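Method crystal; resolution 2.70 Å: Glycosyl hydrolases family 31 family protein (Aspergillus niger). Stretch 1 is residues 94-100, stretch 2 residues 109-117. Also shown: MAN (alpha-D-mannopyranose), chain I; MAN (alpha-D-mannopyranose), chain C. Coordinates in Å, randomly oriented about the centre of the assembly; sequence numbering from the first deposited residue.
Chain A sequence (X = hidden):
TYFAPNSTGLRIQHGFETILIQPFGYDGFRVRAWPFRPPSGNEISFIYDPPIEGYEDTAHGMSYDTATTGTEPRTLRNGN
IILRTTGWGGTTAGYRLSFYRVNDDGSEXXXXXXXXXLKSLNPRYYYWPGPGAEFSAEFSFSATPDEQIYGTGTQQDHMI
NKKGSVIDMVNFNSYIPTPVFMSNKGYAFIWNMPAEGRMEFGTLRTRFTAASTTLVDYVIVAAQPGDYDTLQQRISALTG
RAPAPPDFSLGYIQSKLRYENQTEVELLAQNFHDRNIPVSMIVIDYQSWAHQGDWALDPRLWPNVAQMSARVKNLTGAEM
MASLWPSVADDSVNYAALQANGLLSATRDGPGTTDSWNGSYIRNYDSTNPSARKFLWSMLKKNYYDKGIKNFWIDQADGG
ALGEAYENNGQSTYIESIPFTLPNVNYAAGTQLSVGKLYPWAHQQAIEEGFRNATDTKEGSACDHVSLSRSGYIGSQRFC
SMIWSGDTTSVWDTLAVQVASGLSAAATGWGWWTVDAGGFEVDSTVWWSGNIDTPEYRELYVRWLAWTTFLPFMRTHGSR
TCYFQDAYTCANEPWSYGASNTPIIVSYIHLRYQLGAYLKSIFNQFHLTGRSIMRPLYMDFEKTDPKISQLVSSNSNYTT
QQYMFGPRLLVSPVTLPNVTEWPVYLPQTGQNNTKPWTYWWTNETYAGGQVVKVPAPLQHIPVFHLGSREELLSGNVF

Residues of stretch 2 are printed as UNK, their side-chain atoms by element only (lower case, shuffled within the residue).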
ATOM      1  N   GLY A  94      18.969  27.289  11.057  1.00 62.89           N
ATOM      2  CA  GLY A  94      18.088  27.074  12.187  1.00 52.55           C
ATOM      3  C   GLY A  94      16.932  26.128  11.924  1.00 54.34           C
ATOM      4  O   GLY A  94      15.790  26.427  12.285  1.00 56.49           O
ATOM      5  N   TYR A  95      17.211  24.984  11.298  1.00 53.41           N
ATOM      6  CA  TYR A  95      16.199  23.965  11.050  1.00 58.15           C
ATOM      7  C   TYR A  95      16.466  22.665  11.795  1.00 61.71           C
ATOM      8  O   TYR A  95      15.712  21.701  11.625  1.00 62.41           O
ATOM      9  CB  TYR A  95      16.083  23.685   9.544  1.00 48.48           C
ATOM     10  CG  TYR A  95      17.403  23.390   8.870  1.00 55.35           C
ATOM     11  CD1 TYR A  95      18.012  22.148   9.001  1.00 50.87           C
ATOM     12  CD2 TYR A  95      18.039  24.352   8.098  1.00 53.07           C
ATOM     13  CE1 TYR A  95      19.223  21.879   8.391  1.00 57.67           C
ATOM     14  CE2 TYR A  95      19.246  24.087   7.477  1.00 44.78           C
ATOM     15  CZ  TYR A  95      19.835  22.852   7.629  1.00 53.67           C
ATOM     16  OH  TYR A  95      21.040  22.590   7.014  1.00 60.72           O
ATOM     17  N   ARG A  96      17.517  22.608  12.609  1.00 59.03           N
ATOM     18  CA  ARG A  96      17.820  21.453  13.441  1.00 57.49           C
ATOM     19  C   ARG A  96      17.672  21.838  14.906  1.00 55.90           C
ATOM     20  O   ARG A  96      18.023  22.954  15.299  1.00 54.18           O
ATOM     21  CB  ARG A  96      19.233  20.932  13.167  1.00 45.49           C
ATOM     22  CG  ARG A  96      19.392  20.289  11.803  1.00 50.91           C
ATOM     23  CD  ARG A  96      18.904  18.847  11.810  1.00 58.62           C
ATOM     24  NE  ARG A  96      18.740  18.323  10.457  1.00 64.62           N
ATOM     25  CZ  ARG A  96      17.580  18.287   9.808  1.00 61.17           C
ATOM     26  NH1 ARG A  96      16.477  18.737  10.391  1.00 62.27           N
ATOM     27  NH2 ARG A  96      17.520  17.797   8.578  1.00 58.06           N
ATOM     28  N   LEU A  97      17.160  20.915  15.714  1.00 48.55           N
ATOM     29  CA  LEU A  97      16.853  21.188  17.109  1.00 49.95           C
ATOM     30  C   LEU A  97      17.918  20.599  18.028  1.00 60.62           C
ATOM     31  O   LEU A  97      18.451  19.517  17.766  1.00 61.65           O
ATOM     32  CB  LEU A  97      15.477  20.631  17.482  1.00 49.36           C
ATOM     33  CG  LEU A  97      14.306  21.017  16.575  1.00 51.70           C
ATOM     34  CD1 LEU A  97      12.992  20.522  17.159  1.00 48.96           C
ATOM     35  CD2 LEU A  97      14.264  22.522  16.357  1.00 47.92           C
ATOM     36  N   SER A  98      18.216  21.321  19.109  1.00 57.83           N
ATOM     37  CA  SER A  98      19.125  20.858  20.147  1.00 53.36           C
ATOM     38  C   SER A  98      18.643  21.405  21.482  1.00 55.91           C
ATOM     39  O   SER A  98      18.168  22.542  21.555  1.00 64.34           O
ATOM     40  CB  SER A  98      20.568  21.298  19.877  1.00 55.20           C
ATOM     41  OG  SER A  98      20.680  22.709  19.851  1.00 70.16           O
ATOM     42  N   PHE A  99      18.767  20.597  22.533  1.00 54.21           N
ATOM     43  CA  PHE A  99      18.225  20.922  23.845  1.00 60.49           C
ATOM     44  C   PHE A  99      19.318  20.865  24.902  1.00 64.73           C
ATOM     45  O   PHE A  99      20.038  19.865  25.007  1.00 56.67           O
ATOM     46  CB  PHE A  99      17.083  19.970  24.211  1.00 57.72           C
ATOM     47  CG  PHE A  99      15.901  20.064  23.292  1.00 62.69           C
ATOM     48  CD1 PHE A  99      14.922  21.024  23.498  1.00 63.90           C
ATOM     49  CD2 PHE A  99      15.775  19.205  22.214  1.00 52.73           C
ATOM     50  CE1 PHE A  99      13.834  21.118  22.650  1.00 62.08           C
ATOM     51  CE2 PHE A  99      14.691  19.295  21.362  1.00 49.77           C
ATOM     52  CZ  PHE A  99      13.719  20.252  21.581  1.00 63.43           C
ATOM     53  N   TYR A 100      19.431  21.935  25.686  1.00 57.47           N
ATOM     54  CA  TYR A 100      20.395  22.032  26.770  1.00 64.39           C
ATOM     55  C   TYR A 100      19.676  22.268  28.091  1.00 68.55           C
ATOM     56  O   TYR A 100      18.545  22.762  28.128  1.00 64.79           O
ATOM     57  CB  TYR A 100      21.398  23.169  26.530  1.00 62.75           C
ATOM     58  CG  TYR A 100      22.220  23.035  25.268  1.00 68.42           C
ATOM     59  CD1 TYR A 100      21.706  23.419  24.036  1.00 57.44           C
ATOM     60  CD2 TYR A 100      23.518  22.540  25.313  1.00 65.02           C
ATOM     61  CE1 TYR A 100      22.458  23.303  22.881  1.00 63.27           C
ATOM     62  CE2 TYR A 100      24.278  22.422  24.165  1.00 72.14           C
ATOM     63  CZ  TYR A 100      23.743  22.804  22.951  1.00 69.47           C
ATOM     64  OH  TYR A 100      24.496  22.688  21.805  1.00 71.96           O
ATOM     65  N   UNK A 109      24.449  21.780  29.841  1.00 56.73           N
ATOM     66  CA  UNK A 109      24.657  20.383  29.488  1.00 60.00           C
ATOM     67  C   UNK A 109      23.719  20.013  28.350  1.00 70.45           C
ATOM     68  O   UNK A 109      22.514  20.269  28.430  1.00 69.26           O
ATOM     69  o   UNK A 109      25.485  19.608  31.633  1.00 62.88           O
ATOM     70  c   UNK A 109      24.411  19.467  30.695  1.00 63.14           C
ATOM     71  c   UNK A 109      24.303  18.012  30.263  1.00 68.29           C
ATOM     72  N   UNK A 110      24.269  19.414  27.296  1.00 56.84           N
ATOM     73  CA  UNK A 110      23.455  18.986  26.165  1.00 57.41           C
ATOM     74  C   UNK A 110      22.644  17.758  26.558  1.00 59.70           C
ATOM     75  O   UNK A 110      23.208  16.686  26.808  1.00 59.46           O
ATOM     76  c   UNK A 110      23.567  18.050  23.790  1.00 57.34           C
ATOM     77  c   UNK A 110      22.615  19.054  23.158  1.00 58.69           C
ATOM     78  c   UNK A 110      24.513  17.488  22.751  1.00 58.23           C
ATOM     79  c   UNK A 110      24.330  18.689  24.953  1.00 58.96           C
ATOM     80  N   UNK A 111      21.320  17.911  26.617  1.00 56.98           N
ATOM     81  CA  UNK A 111      20.449  16.770  26.878  1.00 52.90           C
ATOM     82  C   UNK A 111      20.392  15.842  25.670  1.00 63.10           C
ATOM     83  O   UNK A 111      20.700  14.648  25.770  1.00 59.21           O
ATOM     84  c   UNK A 111      19.444  17.616  29.709  1.00 53.42           C
ATOM     85  c   UNK A 111      19.051  17.261  27.257  1.00 55.67           C
ATOM     86  c   UNK A 111      17.612  18.834  28.541  1.00 51.21           C
ATOM     87  c   UNK A 111      19.005  18.265  28.407  1.00 49.83           C
ATOM     88  N   UNK A 112      19.998  16.379  24.517  1.00 65.79           N
ATOM     89  CA  UNK A 112      19.983  15.650  23.254  1.00 63.08           C
ATOM     90  C   UNK A 112      19.716  16.646  22.137  1.00 59.85           C
ATOM     91  O   UNK A 112      19.150  17.720  22.363  1.00 65.24           O
ATOM     92  o   UNK A 112      18.937  13.889  21.959  1.00 55.34           O
ATOM     93  c   UNK A 112      17.537  15.124  23.487  1.00 56.14           C
ATOM     94  c   UNK A 112      18.922  14.542  23.235  1.00 62.77           C
ATOM     95  N   UNK A 113      20.136  16.277  20.932  1.00 53.49           N
ATOM     96  CA  UNK A 113      19.803  17.016  19.725  1.00 58.27           C
ATOM     97  C   UNK A 113      19.337  16.033  18.661  1.00 55.00           C
ATOM     98  O   UNK A 113      19.369  14.814  18.853  1.00 52.33           O
ATOM     99  c   UNK A 113      22.272  17.060  19.084  1.00 59.18           C
ATOM    100  n   UNK A 113      23.401  17.758  19.089  1.00 56.77           N
ATOM    101  c   UNK A 113      20.990  17.860  19.226  1.00 56.40           C
ATOM    102  o   UNK A 113      22.251  15.836  18.971  1.00 64.05           O
ATOM    103  N   UNK A 114      18.884  16.572  17.531  1.00 52.17           N
ATOM    104  CA  UNK A 114      18.467  15.720  16.427  1.00 56.94           C
ATOM    105  C   UNK A 114      19.686  15.046  15.812  1.00 59.95           C
ATOM    106  O   UNK A 114      20.666  15.712  15.462  1.00 58.41           O
ATOM    107  c   UNK A 114      17.712  16.530  15.375  1.00 52.72           C
ATOM    108  o   UNK A 114      16.218  18.564  13.921  1.00 71.94           O
ATOM    109  o   UNK A 114      14.427  17.791  14.936  1.00 68.85           O
ATOM    110  c   UNK A 114      16.541  17.330  15.935  1.00 62.73           C
ATOM    111  c   UNK A 114      15.667  17.937  14.852  1.00 78.22           C
ATOM    112  N   UNK A 115      19.629  13.720  15.700  1.00 59.14           N
ATOM    113  CA  UNK A 115      20.754  12.945  15.193  1.00 53.40           C
ATOM    114  C   UNK A 115      21.025  13.288  13.735  1.00 56.92           C
ATOM    115  O   UNK A 115      20.415  12.707  12.832  1.00 67.88           O
ATOM    116  c   UNK A 115      21.638   9.913  13.710  1.00 55.79           C
ATOM    117  c   UNK A 115      21.645  10.572  14.931  1.00 54.93           C
ATOM    118  c   UNK A 115      20.487  11.448  15.348  1.00 55.68           C
ATOM    119  c   UNK A 115      22.696   9.109  13.324  1.00 62.27           C
ATOM    120  c   UNK A 115      23.808   9.600  15.382  1.00 65.46           C
ATOM    121  c   UNK A 115      22.746  10.403  15.759  1.00 59.30           C
ATOM    122  c   UNK A 115      23.777   8.956  14.164  1.00 61.89           C
ATOM    123  o   UNK A 115      24.830   8.156  13.782  1.00 66.53           O
ATOM    124  N   UNK A 116      21.935  14.227  13.495  1.00 58.01           N
ATOM    125  CA  UNK A 116      22.280  14.659  12.140  1.00 60.01           C
ATOM    126  C   UNK A 116      23.775  14.923  12.039  1.00 70.66           C
ATOM    127  O   UNK A 116      24.217  16.071  11.917  1.00 65.08           O
ATOM    128  c   UNK A 116      21.475  15.900  11.746  1.00 63.98           C
ATOM    129  N   UNK A 117      24.599  13.863  12.077  1.00 69.29           N
ATOM    130  CA  UNK A 117      25.997  14.017  11.658  1.00 55.20           C
ATOM    131  C   UNK A 117      26.085  14.260  10.160  1.00 63.79           C
ATOM    132  O   UNK A 117      25.057  14.273   9.474  1.00 72.55           O
ATOM    133  c   UNK A 117      24.328  12.510  12.596  1.00 61.80           C
ATOM    134  c   UNK A 117      25.519  11.728  12.146  1.00 50.02           C
ATOM    135  c   UNK A 117      26.642  12.685  12.064  1.00 51.80           C
TER
HETATM  136  C1  MAN I  10      26.896  16.779  16.817  1.00 64.24           C
HETATM  137  C2  MAN I  10      26.035  17.260  15.671  1.00 69.03           C
HETATM  138  C3  MAN I  10      24.666  16.619  15.768  1.00 64.03           C
HETATM  139  C4  MAN I  10      24.795  15.121  15.927  1.00 65.41           C
HETATM  140  C5  MAN I  10      25.780  14.800  17.030  1.00 68.60           C
HETATM  141  C6  MAN I  10      25.944  13.299  17.127  1.00 67.50           C
HETATM  142  O2  MAN I  10      26.639  16.907  14.448  1.00 70.26           O
HETATM  143  O3  MAN I  10      23.931  16.900  14.601  1.00 64.73           O
HETATM  144  O4  MAN I  10      23.540  14.579  16.255  1.00 69.43           O
HETATM  145  O5  MAN I  10      27.029  15.381  16.741  1.00 61.63           O
HETATM  146  O6  MAN I  10      26.889  12.874  16.170  1.00 63.38           O
HETATM  147  C1  MAN C   7      28.088  16.893  21.227  1.00 72.14           C
HETATM  148  C2  MAN C   7      27.305  16.451  20.007  1.00 70.26           C
HETATM  149  C3  MAN C   7      27.197  17.584  19.008  1.00 63.14           C
HETATM  150  C4  MAN C   7      26.753  18.852  19.700  1.00 66.44           C
HETATM  151  C5  MAN C   7      27.669  19.110  20.875  1.00 67.27           C
HETATM  152  C6  MAN C   7      27.304  20.416  21.547  1.00 73.10           C
HETATM  153  O2  MAN C   7      26.015  16.027  20.380  1.00 64.41           O
HETATM  154  O3  MAN C   7      26.261  17.235  18.017  1.00 63.49           O
HETATM  155  O4  MAN C   7      26.823  19.927  18.796  1.00 68.21           O
HETATM  156  O5  MAN C   7      27.530  18.055  21.793  1.00 68.05           O
HETATM  157  O6  MAN C   7      28.322  20.779  22.453  1.00 61.82           O

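Position 109 carries one carbon bearing one oxygen and one further carbon, a beta-branched hydroxyl. Its CA-to-CB bond points away from stretch 1, so the contact is left to the backbone: its O lies 3.2 Å from Tyr100 CA, a CA-H...O contact. This is Thr109.

Position 110 has four carbons, forked at the second, with no heteroatom. It shares a sheet face with Tyr100, and its CB sits 3.8 Å from Tyr100 CE2. A fork at the second carbon means leucine: Leu110, whose CD1 lies 4.0 Å from the centroid of the Tyr100 ring, over one face, in a CH-pi contact.

Position 111 again shows four carbons forked at the second, now with CA-to-CB directed toward stretch 1. Its N donates to Phe99 O at 2.8 Å. This is Leu111, whose CD1 lies 4.0 Å from Tyr100 C.

At 112, one carbon carries one oxygen and one carbon. The backbone O accepts from Phe99 N at 2.9 Å and lies at the edge of the Phe99 ring, while the hydroxyl is satisfied elsewhere in the structure. This is Thr112.

Position 113 has two carbons, the second bearing one oxygen and one nitrogen: a carboxamide. Its CB packs 3.5 Å from Ser98 CB, but its end leads away, toward the sugars. It is Asn113, whose ND2 donates to O3 of the chain C mannose at 3.1 Å.

Position 114 has three carbons, the third with two oxygens, a carboxylate; the CA-to-CB bond points toward stretch 1. Its backbone N donates to Leu97 O at 3.0 Å, and one carboxylate oxygen meets Leu97 N and the Arg96 side chain. This is Glu114: its OE1 accepts from Leu97 N at 3.1 Å and forms a salt bridge with Arg96 NH1 at 3.5 Å.

Position 115 has one carbon and a six-carbon ring bearing an oxygen; it touches nothing in stretch 1. It is Tyr115.

Position 116 has a single carbon, 3.9 Å from Arg96 NE. It is Ala116, whose N donates to O4 of the chain I mannose at 3.2 Å.

At 117, three carbons close a ring onto the backbone N, out of reach of stretch 1: Pro117.

The contact rests on antiparallel pairing, with Ser98 opposite Asn113 and Phe99 opposite Thr112; a bulge then shifts the register so that Tyr100 pairs with Leu110. Backbone hydrogen bonds set the alignment, and beyond the strand Glu114 extends it by bonding Leu97 through both backbone and side chain. Around this frame, Leu110 covers the Tyr100 ring and Asn113 faces the mannoses.

Stretch 2 (109-117) TLLTNEYAP
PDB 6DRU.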